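Putative thioesterase (Escherichia coli, PDB 5UGZ) is a type II thioesterase of the colibactin NRPS/PKS pathway that releases biosynthetic intermediates, probably by hydrolysing their thioester links to carrier proteins. Local coordinates at residues Gly33-Met38 / Pro54-Gly59; Phe95-Gly100 / His235-Lys240; Ala146-Ile151 / Ile170-Ile175. All blocks are in the same frame, centred on the assembly; numbering follows the deposited sequence.

Interaction 1: Gly33-Met38 / Pro54-Gly59; sequences GGSAAM and PLEPAG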
ATOM      1  N   GLY A  33      -0.446  -7.894  -6.742  1.00 16.49           N
ATOM      2  CA  GLY A  33      -0.876  -8.046  -8.119  1.00 18.35           C
ATOM      3  C   GLY A  33      -1.209  -6.751  -8.835  1.00 18.95           C
ATOM      4  O   GLY A  33      -1.402  -6.768 -10.063  1.00 15.59           O
ATOM      5  N   GLY A  34      -1.283  -5.621  -8.109  1.00 17.24           N
ATOM      6  CA  GLY A  34      -1.711  -4.370  -8.696  1.00 17.09           C
ATOM      7  C   GLY A  34      -0.582  -3.576  -9.335  1.00 18.93           C
ATOM      8  O   GLY A  34       0.608  -3.880  -9.189  1.00 17.32           O
ATOM      9  N   SER A  35      -0.987  -2.520 -10.040  1.00 20.71           N
ATOM     10  CA  SER A  35      -0.076  -1.610 -10.718  1.00 18.83           C
ATOM     11  C   SER A  35      -0.419  -0.180 -10.332  1.00 17.51           C
ATOM     12  O   SER A  35      -1.457   0.088  -9.721  1.00 17.43           O
ATOM     13  CB  SER A  35      -0.129  -1.796 -12.249  1.00 18.09           C
ATOM     14  OG  SER A  35      -1.305  -1.243 -12.803  1.00 18.24           O
ATOM     15  N   ALA A  36       0.486   0.744 -10.687  1.00 17.84           N
ATOM     16  CA  ALA A  36       0.269   2.165 -10.416  1.00 17.20           C
ATOM     17  C   ALA A  36      -1.038   2.674 -11.014  1.00 16.08           C
ATOM     18  O   ALA A  36      -1.600   3.662 -10.526  1.00 16.49           O
ATOM     19  CB  ALA A  36       1.442   2.987 -10.961  1.00 15.04           C
ATOM     20  N   ALA A  37      -1.536   2.036 -12.075  1.00 15.55           N
ATOM     21  CA  ALA A  37      -2.722   2.563 -12.741  1.00 15.38           C
ATOM     22  C   ALA A  37      -3.965   2.515 -11.860  1.00 16.51           C
ATOM     23  O   ALA A  37      -4.951   3.179 -12.182  1.00 16.97           O
ATOM     24  CB  ALA A  37      -2.990   1.817 -14.049  1.00 14.95           C
ATOM     25  N   MET A  38      -3.966   1.747 -10.766  1.00 16.79           N
ATOM     26  CA  MET A  38      -5.137   1.777  -9.892  1.00 15.82           C
ATOM     27  C   MET A  38      -5.352   3.169  -9.315  1.00 15.03           C
ATOM     28  O   MET A  38      -6.473   3.504  -8.912  1.00 15.46           O
ATOM     29  CB  MET A  38      -5.003   0.754  -8.766  1.00 13.20           C
ATOM     30  CG  MET A  38      -3.902   1.076  -7.780  1.00 14.00           C
ATOM     31  SD  MET A  38      -3.892   0.013  -6.321  1.00 15.16           S
ATOM     32  CE  MET A  38      -4.998   0.860  -5.184  1.00 15.44           C
ATOM     33  N   PRO A  54       2.140   8.015  -8.488  1.00 16.93           N
ATOM     34  CA  PRO A  54       2.046   6.558  -8.357  1.00 16.05           C
ATOM     35  C   PRO A  54       3.406   5.920  -8.564  1.00 15.00           C
ATOM     36  O   PRO A  54       4.144   6.278  -9.476  1.00 14.95           O
ATOM     37  CB  PRO A  54       1.060   6.162  -9.463  1.00 16.03           C
ATOM     38  CG  PRO A  54       0.317   7.440  -9.811  1.00 17.82           C
ATOM     39  CD  PRO A  54       1.309   8.542  -9.584  1.00 16.92           C
ATOM     40  N   LEU A  55       3.748   4.979  -7.697  1.00 17.23           N
ATOM     41  CA  LEU A  55       5.033   4.293  -7.778  1.00 15.80           C
ATOM     42  C   LEU A  55       4.793   2.904  -8.336  1.00 13.11           C
ATOM     43  O   LEU A  55       4.010   2.136  -7.768  1.00 16.73           O
ATOM     44  CB  LEU A  55       5.723   4.223  -6.413  1.00 13.97           C
ATOM     45  CG  LEU A  55       6.236   5.557  -5.850  1.00 15.35           C
ATOM     46  CD1 LEU A  55       7.052   5.354  -4.592  1.00 16.44           C
ATOM     47  CD2 LEU A  55       7.018   6.378  -6.859  1.00 15.28           C
ATOM     48  N   GLU A  56       5.448   2.596  -9.460  1.00 14.11           N
ATOM     49  CA  GLU A  56       5.237   1.334 -10.152  1.00 12.61           C
ATOM     50  C   GLU A  56       6.229   0.292  -9.654  1.00 13.88           C
ATOM     51  O   GLU A  56       7.425   0.410  -9.949  1.00 14.72           O
ATOM     52  CB  GLU A  56       5.386   1.514 -11.657  1.00 13.37           C
ATOM     53  CG  GLU A  56       4.942   0.298 -12.466  1.00 13.39           C
ATOM     54  CD  GLU A  56       3.434   0.213 -12.634  1.00 14.47           C
ATOM     55  OE1 GLU A  56       2.889   0.852 -13.562  1.00 15.24           O
ATOM     56  OE2 GLU A  56       2.793  -0.508 -11.850  1.00 16.61           O
ATOM     57  N   PRO A  57       5.780  -0.750  -8.940  1.00 13.80           N
ATOM     58  CA  PRO A  57       6.657  -1.883  -8.622  1.00 13.93           C
ATOM     59  C   PRO A  57       7.117  -2.593  -9.883  1.00 14.56           C
ATOM     60  O   PRO A  57       6.420  -2.601 -10.893  1.00 14.53           O
ATOM     61  CB  PRO A  57       5.759  -2.804  -7.786  1.00 14.27           C
ATOM     62  CG  PRO A  57       4.589  -1.990  -7.406  1.00 13.88           C
ATOM     63  CD  PRO A  57       4.410  -0.961  -8.455  1.00 13.17           C
ATOM     64  N   ALA A  58       8.286  -3.225  -9.801  1.00 14.01           N
ATOM     65  CA  ALA A  58       8.894  -3.833 -10.970  1.00 12.48           C
ATOM     66  C   ALA A  58       8.100  -5.054 -11.426  1.00 13.48           C
ATOM     67  O   ALA A  58       7.505  -5.774 -10.621  1.00 14.13           O
ATOM     68  CB  ALA A  58      10.339  -4.232 -10.666  1.00 14.83           C
ATOM     69  N   GLY A  59       8.086  -5.274 -12.737  1.00 13.40           N
ATOM     70  CA  GLY A  59       7.493  -6.459 -13.324  1.00 14.48           C
ATOM     71  C   GLY A  59       5.998  -6.425 -13.547  1.00 12.69           C
ATOM     72  O   GLY A  59       5.396  -7.484 -13.739  1.00 12.40           O
TER

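Interaction 2: Phe95-Gly100 / His235-Lys240; sequences FGHSLG and HFFVDK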
ATOM      1  N   PHE A  95       0.819   6.701   0.555  1.00 11.15           N
ATOM      2  CA  PHE A  95      -0.351   5.854   0.685  1.00 11.47           C
ATOM      3  C   PHE A  95      -0.009   4.496   0.091  1.00 12.34           C
ATOM      4  O   PHE A  95       0.604   4.424  -0.974  1.00 12.22           O
ATOM      5  CB  PHE A  95      -1.574   6.472  -0.044  1.00 12.41           C
ATOM      6  CG  PHE A  95      -2.808   5.615  -0.006  1.00 13.40           C
ATOM      7  CD1 PHE A  95      -2.939   4.515  -0.852  1.00 13.20           C
ATOM      8  CD2 PHE A  95      -3.839   5.898   0.880  1.00 15.90           C
ATOM      9  CE1 PHE A  95      -4.070   3.704  -0.817  1.00 13.44           C
ATOM     10  CE2 PHE A  95      -4.986   5.090   0.915  1.00 16.59           C
ATOM     11  CZ  PHE A  95      -5.094   3.992   0.064  1.00 14.05           C
ATOM     12  N   GLY A  96      -0.396   3.429   0.778  1.00 12.82           N
ATOM     13  CA  GLY A  96      -0.260   2.086   0.234  1.00 12.51           C
ATOM     14  C   GLY A  96      -1.411   1.240   0.717  1.00 12.46           C
ATOM     15  O   GLY A  96      -1.909   1.433   1.824  1.00 14.28           O
ATOM     16  N   HIS A  97      -1.861   0.313  -0.132  1.00 15.49           N
ATOM     17  CA  HIS A  97      -2.928  -0.625   0.212  1.00 14.36           C
ATOM     18  C   HIS A  97      -2.339  -2.024   0.338  1.00 16.05           C
ATOM     19  O   HIS A  97      -1.599  -2.477  -0.545  1.00 16.82           O
ATOM     20  CB  HIS A  97      -4.062  -0.623  -0.824  1.00 12.96           C
ATOM     21  CG  HIS A  97      -5.272  -1.416  -0.404  1.00 14.74           C
ATOM     22  ND1 HIS A  97      -6.265  -0.900   0.403  1.00 15.59           N
ATOM     23  CD2 HIS A  97      -5.637  -2.693  -0.666  1.00 16.44           C
ATOM     24  CE1 HIS A  97      -7.190  -1.820   0.609  1.00 16.47           C
ATOM     25  NE2 HIS A  97      -6.831  -2.917  -0.028  1.00 15.88           N
ATOM     26  N   SER A  98      -2.650  -2.691   1.448  1.00 17.27           N
ATOM     27  CA  SER A  98      -2.254  -4.084   1.711  1.00 17.82           C
ATOM     28  C   SER A  98      -0.737  -4.227   1.627  1.00 15.87           C
ATOM     29  O   SER A  98      -0.037  -3.606   2.443  1.00 16.11           O
ATOM     30  CB  SER A  98      -3.049  -4.990   0.783  1.00 17.88           C
ATOM     31  OG  SER A  98      -3.354  -6.181   1.479  1.00 24.47           O
ATOM     32  N   LEU A  99      -0.194  -5.044   0.717  1.00 16.95           N
ATOM     33  CA  LEU A  99       1.253  -5.148   0.552  1.00 17.56           C
ATOM     34  C   LEU A  99       1.877  -3.781   0.326  1.00 16.01           C
ATOM     35  O   LEU A  99       2.979  -3.499   0.813  1.00 14.59           O
ATOM     36  CB  LEU A  99       1.576  -6.077  -0.625  1.00 16.48           C
ATOM     37  CG  LEU A  99       3.024  -6.142  -1.074  1.00 15.56           C
ATOM     38  CD1 LEU A  99       3.910  -6.760   0.020  1.00 17.49           C
ATOM     39  CD2 LEU A  99       3.121  -6.910  -2.380  1.00 15.82           C
ATOM     40  N   GLY A 100       1.186  -2.921  -0.420  1.00 16.02           N
ATOM     41  CA  GLY A 100       1.656  -1.570  -0.612  1.00 14.43           C
ATOM     42  C   GLY A 100       1.757  -0.794   0.676  1.00 14.05           C
ATOM     43  O   GLY A 100       2.508   0.183   0.742  1.00 13.42           O
ATOM     44  N   HIS A 235     -12.137  -6.055   0.919  1.00 28.20           N
ATOM     45  CA  HIS A 235     -10.741  -5.658   0.785  1.00 27.03           C
ATOM     46  C   HIS A 235     -10.569  -4.557  -0.245  1.00 24.83           C
ATOM     47  O   HIS A 235      -9.666  -3.725  -0.120  1.00 23.49           O
ATOM     48  CB  HIS A 235      -9.898  -6.870   0.403  1.00 25.70           C
ATOM     49  CG  HIS A 235      -8.424  -6.622   0.423  1.00 25.85           C
ATOM     50  ND1 HIS A 235      -7.741  -6.287   1.571  1.00 25.25           N
ATOM     51  CD2 HIS A 235      -7.496  -6.698  -0.561  1.00 25.15           C
ATOM     52  CE1 HIS A 235      -6.457  -6.148   1.291  1.00 23.58           C
ATOM     53  NE2 HIS A 235      -6.280  -6.394   0.005  1.00 26.31           N
ATOM     54  N   PHE A 236     -11.403  -4.543  -1.277  1.00 25.93           N
ATOM     55  CA  PHE A 236     -11.198  -3.641  -2.399  1.00 24.73           C
ATOM     56  C   PHE A 236     -12.105  -2.427  -2.324  1.00 22.40           C
ATOM     57  O   PHE A 236     -12.447  -1.844  -3.358  1.00 21.69           O
ATOM     58  CB  PHE A 236     -11.365  -4.397  -3.715  1.00 26.02           C
ATOM     59  CG  PHE A 236     -10.236  -5.343  -3.989  1.00 26.99           C
ATOM     60  CD1 PHE A 236      -9.205  -4.978  -4.832  1.00 24.36           C
ATOM     61  CD2 PHE A 236     -10.186  -6.577  -3.370  1.00 28.30           C
ATOM     62  CE1 PHE A 236      -8.171  -5.826  -5.068  1.00 25.38           C
ATOM     63  CE2 PHE A 236      -9.139  -7.436  -3.601  1.00 27.76           C
ATOM     64  CZ  PHE A 236      -8.128  -7.057  -4.446  1.00 28.70           C
ATOM     65  N   PHE A 237     -12.481  -2.030  -1.100  1.00 23.60           N
ATOM     66  CA  PHE A 237     -13.079  -0.721  -0.880  1.00 22.07           C
ATOM     67  C   PHE A 237     -12.193   0.388  -1.429  1.00 20.74           C
ATOM     68  O   PHE A 237     -12.703   1.439  -1.823  1.00 22.16           O
ATOM     69  CB  PHE A 237     -13.333  -0.497   0.614  1.00 22.03           C
ATOM     70  CG  PHE A 237     -12.082  -0.274   1.406  1.00 20.90           C
ATOM     71  CD1 PHE A 237     -11.444   0.960   1.387  1.00 21.30           C
ATOM     72  CD2 PHE A 237     -11.532  -1.290   2.155  1.00 22.20           C
ATOM     73  CE1 PHE A 237     -10.288   1.169   2.094  1.00 20.63           C
ATOM     74  CE2 PHE A 237     -10.381  -1.084   2.868  1.00 20.80           C
ATOM     75  CZ  PHE A 237      -9.758   0.150   2.836  1.00 21.50           C
ATOM     76  N   VAL A 238     -10.868   0.177  -1.468  1.00 17.43           N
ATOM     77  CA  VAL A 238      -9.953   1.215  -1.954  1.00 18.71           C
ATOM     78  C   VAL A 238     -10.263   1.600  -3.399  1.00 18.63           C
ATOM     79  O   VAL A 238      -9.998   2.734  -3.820  1.00 17.95           O
ATOM     80  CB  VAL A 238      -8.480   0.765  -1.795  1.00 18.15           C
ATOM     81  CG1 VAL A 238      -8.124  -0.312  -2.825  1.00 16.91           C
ATOM     82  CG2 VAL A 238      -7.516   1.960  -1.896  1.00 14.32           C
ATOM     83  N   ASP A 239     -10.802   0.675  -4.187  1.00 18.47           N
ATOM     84  CA  ASP A 239     -11.214   1.007  -5.546  1.00 17.68           C
ATOM     85  C   ASP A 239     -12.674   1.408  -5.609  1.00 20.42           C
ATOM     86  O   ASP A 239     -13.014   2.390  -6.269  1.00 20.19           O
ATOM     87  CB  ASP A 239     -11.005  -0.172  -6.508  1.00 19.26           C
ATOM     88  CG  ASP A 239      -9.551  -0.553  -6.683  1.00 21.03           C
ATOM     89  OD1 ASP A 239      -8.753   0.273  -7.176  1.00 18.74           O
ATOM     90  OD2 ASP A 239      -9.216  -1.702  -6.343  1.00 25.92           O
ATOM     91  N   LYS A 240     -13.543   0.659  -4.927  1.00 23.92           N
ATOM     92  CA  LYS A 240     -14.977   0.893  -5.053  1.00 22.93           C
ATOM     93  C   LYS A 240     -15.378   2.224  -4.440  1.00 24.81           C
ATOM     94  O   LYS A 240     -16.261   2.913  -4.965  1.00 28.46           O
ATOM     95  CB  LYS A 240     -15.763  -0.254  -4.410  1.00 25.05           C
ATOM     96  CG  LYS A 240     -17.267  -0.166  -4.685  1.00 27.57           C
ATOM     97  CD  LYS A 240     -18.042  -1.283  -4.028  1.00 25.70           C
ATOM     98  CE  LYS A 240     -19.476  -1.287  -4.508  1.00 31.32           C
ATOM     99  NZ  LYS A 240     -20.354  -2.114  -3.626  1.00 39.10           N
TER

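Interaction 3: Ala146-Ile151 / Ile170-Ile175; sequences AFMEEI and IFTPII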
ATOM      1  N   ALA A 146      -4.197 -23.909  -7.663  1.00 30.55           N
ATOM      2  CA  ALA A 146      -4.709 -23.916  -6.296  1.00 30.22           C
ATOM      3  C   ALA A 146      -4.541 -22.559  -5.610  1.00 28.08           C
ATOM      4  O   ALA A 146      -5.396 -22.155  -4.813  1.00 26.15           O
ATOM      5  CB  ALA A 146      -4.009 -25.013  -5.497  1.00 26.93           C
ATOM      6  N   PHE A 147      -3.443 -21.854  -5.895  1.00 28.46           N
ATOM      7  CA  PHE A 147      -3.234 -20.518  -5.342  1.00 27.37           C
ATOM      8  C   PHE A 147      -4.362 -19.575  -5.752  1.00 27.34           C
ATOM      9  O   PHE A 147      -5.021 -18.967  -4.902  1.00 28.53           O
ATOM     10  CB  PHE A 147      -1.871 -19.984  -5.800  1.00 26.45           C
ATOM     11  CG  PHE A 147      -1.591 -18.565  -5.379  1.00 26.62           C
ATOM     12  CD1 PHE A 147      -1.141 -18.279  -4.096  1.00 28.96           C
ATOM     13  CD2 PHE A 147      -1.758 -17.517  -6.273  1.00 24.50           C
ATOM     14  CE1 PHE A 147      -0.882 -16.966  -3.701  1.00 26.07           C
ATOM     15  CE2 PHE A 147      -1.502 -16.201  -5.885  1.00 22.96           C
ATOM     16  CZ  PHE A 147      -1.061 -15.929  -4.598  1.00 23.45           C
ATOM     17  N   MET A 148      -4.621 -19.466  -7.056  1.00 28.65           N
ATOM     18  CA  MET A 148      -5.609 -18.505  -7.532  1.00 29.13           C
ATOM     19  C   MET A 148      -7.007 -18.833  -7.033  1.00 33.80           C
ATOM     20  O   MET A 148      -7.805 -17.919  -6.796  1.00 31.01           O
ATOM     21  CB  MET A 148      -5.591 -18.441  -9.054  1.00 30.75           C
ATOM     22  CG  MET A 148      -4.274 -17.928  -9.623  1.00 31.67           C
ATOM     23  SD  MET A 148      -3.882 -16.268  -9.040  1.00 27.43           S
ATOM     24  CE  MET A 148      -5.284 -15.358  -9.682  1.00 29.37           C
ATOM     25  N   GLU A 149      -7.331 -20.120  -6.878  1.00 34.26           N
ATOM     26  CA  GLU A 149      -8.617 -20.475  -6.292  1.00 32.67           C
ATOM     27  C   GLU A 149      -8.680 -20.026  -4.840  1.00 30.80           C
ATOM     28  O   GLU A 149      -9.710 -19.524  -4.379  1.00 34.72           O
ATOM     29  CB  GLU A 149      -8.868 -21.980  -6.426  1.00 33.36           C
ATOM     30  CG  GLU A 149      -8.964 -22.476  -7.880  1.00 32.52           C
ATOM     31  CD  GLU A 149      -9.323 -23.962  -8.001  1.00 38.71           C
ATOM     32  OE1 GLU A 149     -10.450 -24.340  -7.619  1.00 41.30           O
ATOM     33  OE2 GLU A 149      -8.480 -24.756  -8.484  1.00 38.63           O
ATOM     34  N   GLU A 150      -7.572 -20.153  -4.114  1.00 31.85           N
ATOM     35  CA  GLU A 150      -7.584 -19.750  -2.713  1.00 32.77           C
ATOM     36  C   GLU A 150      -7.720 -18.241  -2.560  1.00 33.00           C
ATOM     37  O   GLU A 150      -8.386 -17.768  -1.633  1.00 34.40           O
ATOM     38  CB  GLU A 150      -6.326 -20.234  -2.005  1.00 29.30           C
ATOM     39  CG  GLU A 150      -6.337 -19.910  -0.530  1.00 30.43           C
ATOM     40  CD  GLU A 150      -7.461 -20.616   0.225  1.00 34.24           C
ATOM     41  OE1 GLU A 150      -7.925 -21.688  -0.224  1.00 33.45           O
ATOM     42  OE2 GLU A 150      -7.879 -20.102   1.278  1.00 33.79           O
ATOM     43  N   ILE A 151      -7.074 -17.459  -3.428  1.00 33.12           N
ATOM     44  CA  ILE A 151      -7.127 -16.019  -3.204  1.00 33.85           C
ATOM     45  C   ILE A 151      -8.436 -15.446  -3.728  1.00 32.06           C
ATOM     46  O   ILE A 151      -8.921 -14.437  -3.209  1.00 32.45           O
ATOM     47  CB  ILE A 151      -5.900 -15.293  -3.794  1.00 31.62           C
ATOM     48  CG1 ILE A 151      -5.872 -15.360  -5.319  1.00 29.43           C
ATOM     49  CG2 ILE A 151      -4.601 -15.824  -3.170  1.00 27.60           C
ATOM     50  CD1 ILE A 151      -4.872 -14.385  -5.925  1.00 29.68           C
ATOM     51  N   ILE A 170      -1.196 -14.682 -17.800  1.00 30.63           N
ATOM     52  CA  ILE A 170      -0.189 -13.629 -17.672  1.00 29.01           C
ATOM     53  C   ILE A 170      -0.187 -13.040 -16.266  1.00 26.76           C
ATOM     54  O   ILE A 170       0.852 -12.590 -15.781  1.00 28.08           O
ATOM     55  CB  ILE A 170      -0.410 -12.523 -18.726  1.00 24.44           C
ATOM     56  CG1 ILE A 170      -1.646 -11.702 -18.376  1.00 25.29           C
ATOM     57  CG2 ILE A 170      -0.567 -13.124 -20.115  1.00 24.07           C
ATOM     58  CD1 ILE A 170      -1.398 -10.215 -18.263  1.00 25.05           C
ATOM     59  N   PHE A 171      -1.331 -13.041 -15.590  1.00 25.32           N
ATOM     60  CA  PHE A 171      -1.472 -12.337 -14.322  1.00 24.49           C
ATOM     61  C   PHE A 171      -0.984 -13.159 -13.137  1.00 24.13           C
ATOM     62  O   PHE A 171      -0.484 -12.599 -12.159  1.00 20.94           O
ATOM     63  CB  PHE A 171      -2.939 -11.950 -14.144  1.00 24.14           C
ATOM     64  CG  PHE A 171      -3.282 -11.394 -12.799  1.00 23.89           C
ATOM     65  CD1 PHE A 171      -2.775 -10.176 -12.381  1.00 26.33           C
ATOM     66  CD2 PHE A 171      -4.169 -12.064 -11.972  1.00 24.25           C
ATOM     67  CE1 PHE A 171      -3.120  -9.647 -11.139  1.00 22.21           C
ATOM     68  CE2 PHE A 171      -4.518 -11.546 -10.739  1.00 25.87           C
ATOM     69  CZ  PHE A 171      -3.991 -10.339 -10.320  1.00 24.53           C
ATOM     70  N   THR A 172      -1.106 -14.475 -13.198  1.00 25.84           N
ATOM     71  CA  THR A 172      -0.836 -15.289 -12.016  1.00 24.25           C
ATOM     72  C   THR A 172       0.575 -15.117 -11.469  1.00 22.24           C
ATOM     73  O   THR A 172       0.717 -14.900 -10.252  1.00 21.75           O
ATOM     74  CB  THR A 172      -1.160 -16.745 -12.348  1.00 26.35           C
ATOM     75  OG1 THR A 172      -2.583 -16.891 -12.355  1.00 25.81           O
ATOM     76  CG2 THR A 172      -0.554 -17.681 -11.303  1.00 29.28           C
ATOM     77  N   PRO A 173       1.641 -15.197 -12.271  1.00 22.27           N
ATOM     78  CA  PRO A 173       2.991 -15.015 -11.708  1.00 21.85           C
ATOM     79  C   PRO A 173       3.159 -13.709 -10.952  1.00 20.08           C
ATOM     80  O   PRO A 173       3.897 -13.663  -9.965  1.00 17.93           O
ATOM     81  CB  PRO A 173       3.896 -15.057 -12.946  1.00 21.22           C
ATOM     82  CG  PRO A 173       3.106 -15.738 -13.981  1.00 23.62           C
ATOM     83  CD  PRO A 173       1.668 -15.435 -13.721  1.00 24.23           C
ATOM     84  N   ILE A 174       2.496 -12.642 -11.394  1.00 19.95           N
ATOM     85  CA  ILE A 174       2.693 -11.332 -10.781  1.00 18.41           C
ATOM     86  C   ILE A 174       2.101 -11.298  -9.374  1.00 17.20           C
ATOM     87  O   ILE A 174       2.792 -10.956  -8.412  1.00 17.69           O
ATOM     88  CB  ILE A 174       2.105 -10.234 -11.684  1.00 19.11           C
ATOM     89  CG1 ILE A 174       2.901 -10.163 -12.999  1.00 16.80           C
ATOM     90  CG2 ILE A 174       2.116  -8.904 -10.974  1.00 15.67           C
ATOM     91  CD1 ILE A 174       2.087  -9.616 -14.157  1.00 17.37           C
ATOM     92  N   ILE A 175       0.825 -11.679  -9.231  1.00 18.69           N
ATOM     93  CA  ILE A 175       0.169 -11.668  -7.921  1.00 19.34           C
ATOM     94  C   ILE A 175       0.784 -12.704  -6.977  1.00 19.48           C
ATOM     95  O   ILE A 175       0.850 -12.480  -5.762  1.00 18.61           O
ATOM     96  CB  ILE A 175      -1.363 -11.859  -8.084  1.00 20.56           C
ATOM     97  CG1 ILE A 175      -2.069 -11.902  -6.716  1.00 20.26           C
ATOM     98  CG2 ILE A 175      -1.696 -13.083  -8.917  1.00 19.89           C
ATOM     99  CD1 ILE A 175      -3.481 -11.313  -6.718  1.00 21.36           C
TER

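Interaction 1: Gly33-Met38 / Pro54-Gly59
E56 sends CG anti to its own nitrogen (chi1 -170°) and then bends at chi2 (80°), a pair of torsions that folds its carboxylate back onto the S35-A36 backbone. The setting is the α/β-hydrolase fold: the loop that leaves strand 24-29 is tied here to the loop that leaves the edge strand 50-54. A36 N donates to E56 OE2 over 2.9 Å, a nearly straight bond of 166°, although the donor stands well above the carboxylate plane. S35 CB lies against the same oxygen, 3.2 Å from E56 OE2. The other oxygen, OE1, accepts the backbone N-H of T62, so one oxygen holds the 33-38 loop and the other E56's own loop, which should restrain the carboxylate's rotation. With an alanine here, A36 N would probably be left without its acceptor and the 33-38 loop would lose its polar tie to the loop after strand 50-54. Beside this bond lies a single apolar contact. A36 opens the 3-10 turn 36-38 with its methyl directed at the 54-59 segment, and A36 CB rests 3.5 Å from P54 CB. The turn is closed internally by M38 N bonding to S35 O, and A37 N gives a weak bond of 3.4 Å to S35 OG.

Interaction 2: Phe95-Gly100 / His235-Lys240
H97 reaches from the end of strand 91-97 to H235, F237 and V238. G96, S98 and G100 fit the nucleophile elbow (GxSxG) of an α/β hydrolase, where strand 91-97 turns sharply into helix 99-113. S98 sits on the strained, positive-phi bend, and a CB on G96 would run into G100 O. H97 CB points at the 235-240 segment, and CG, anti to the backbone N (chi1 -171°), carries the ring on toward it, with V238 CG1 3.9 Å from H97 CG. V238 CG1 in fact stands almost exactly over the middle of the imidazole, 3.8 Å from its centroid, a CH-pi contact. Next, ND1 lies against V238 CB and is hydrogen-bonded to S125 OG on the neighbouring strand. The edge of the H97 ring, around CE1, is turned toward the face of F237, an offset edge-to-face pair with planes at 73°. CD2 runs beside the imidazole of H235. At the tip, H97 NE2 comes within 2.9 Å of H235 O, near the plane of its own ring, while also lying over one face of H235, offset toward the rim. H235 is thus backed by H97 and tethered through ND1 to D206 OD2; S98, H235 and D206 fit a Ser-His-Asp catalytic triad, probably the active site. The other methyl, V238 CG2, meets the edge of the F95 ring, 3.7 Å from F95 CZ. S98 OG lies in the plane of the H235 imidazole, at its edge, 3.3 Å from H235 NE2.

Interaction 3: Ala146-Ile151 / Ile170-Ile175
Helix segments 146-151 and 170-175 cross at 75° with their axes 10.9 Å apart, the second one kinked at P173, whose ring nitrogen has no N-H to give to the turn before; I174 N makes just a weak bond to F171 O. M148 spans most of the contact. All three of its torsions are near -60°, which curls the chain so that it lies across T172, F171 and I175 together. M148 CG touches T172 OG1 at 3.4 Å, a hydroxyl already engaged in a hydrogen bond to M168 O one turn back. Further out, M148 SD lies 3.9 Å from I175 CG2, and the terminal methyl CE comes up obliquely to the F171 ring, 4.0 Å from F171 CE2. Both helices come between strands 121-125 and 198-203, where α/β-hydrolase thioesterases carry their lid insertion, and the contact is consistent with helix-helix packing inside such a lid. F147 lies at one flank: its ring meets Y179 edge-to-face, and F147 CZ approaches I175 O. I175 CG2 also covers one face of F171 within its own helix. I151 and I175 meet tip to tip, and I151 CD1 is pressed to 3.5 Å from I175 CD1, tighter than normal methyl contact.

How the interactions relate
Interaction 1 closes first along the chain, and interaction 3 is nested within the long loop that interaction 2 closes. Interactions 1 and 2, with centres about 12 Å apart, both lie where loops leave the C-terminal ends of strands in the parallel sheet, and they touch where M38 packs on V238 and D239. Interaction 3, about 17 Å from interaction 1 and 18 Å from interaction 2 between centres, belongs to the probable lid. It touches interaction 1, G33 packing on F171 and I175 and G59 on I174, but stays about 7 Å from interaction 2 at the nearest atoms. The 33-38 loop thus touches helix 165-183 through G33 and helix 237-240, which follows H235, through M38.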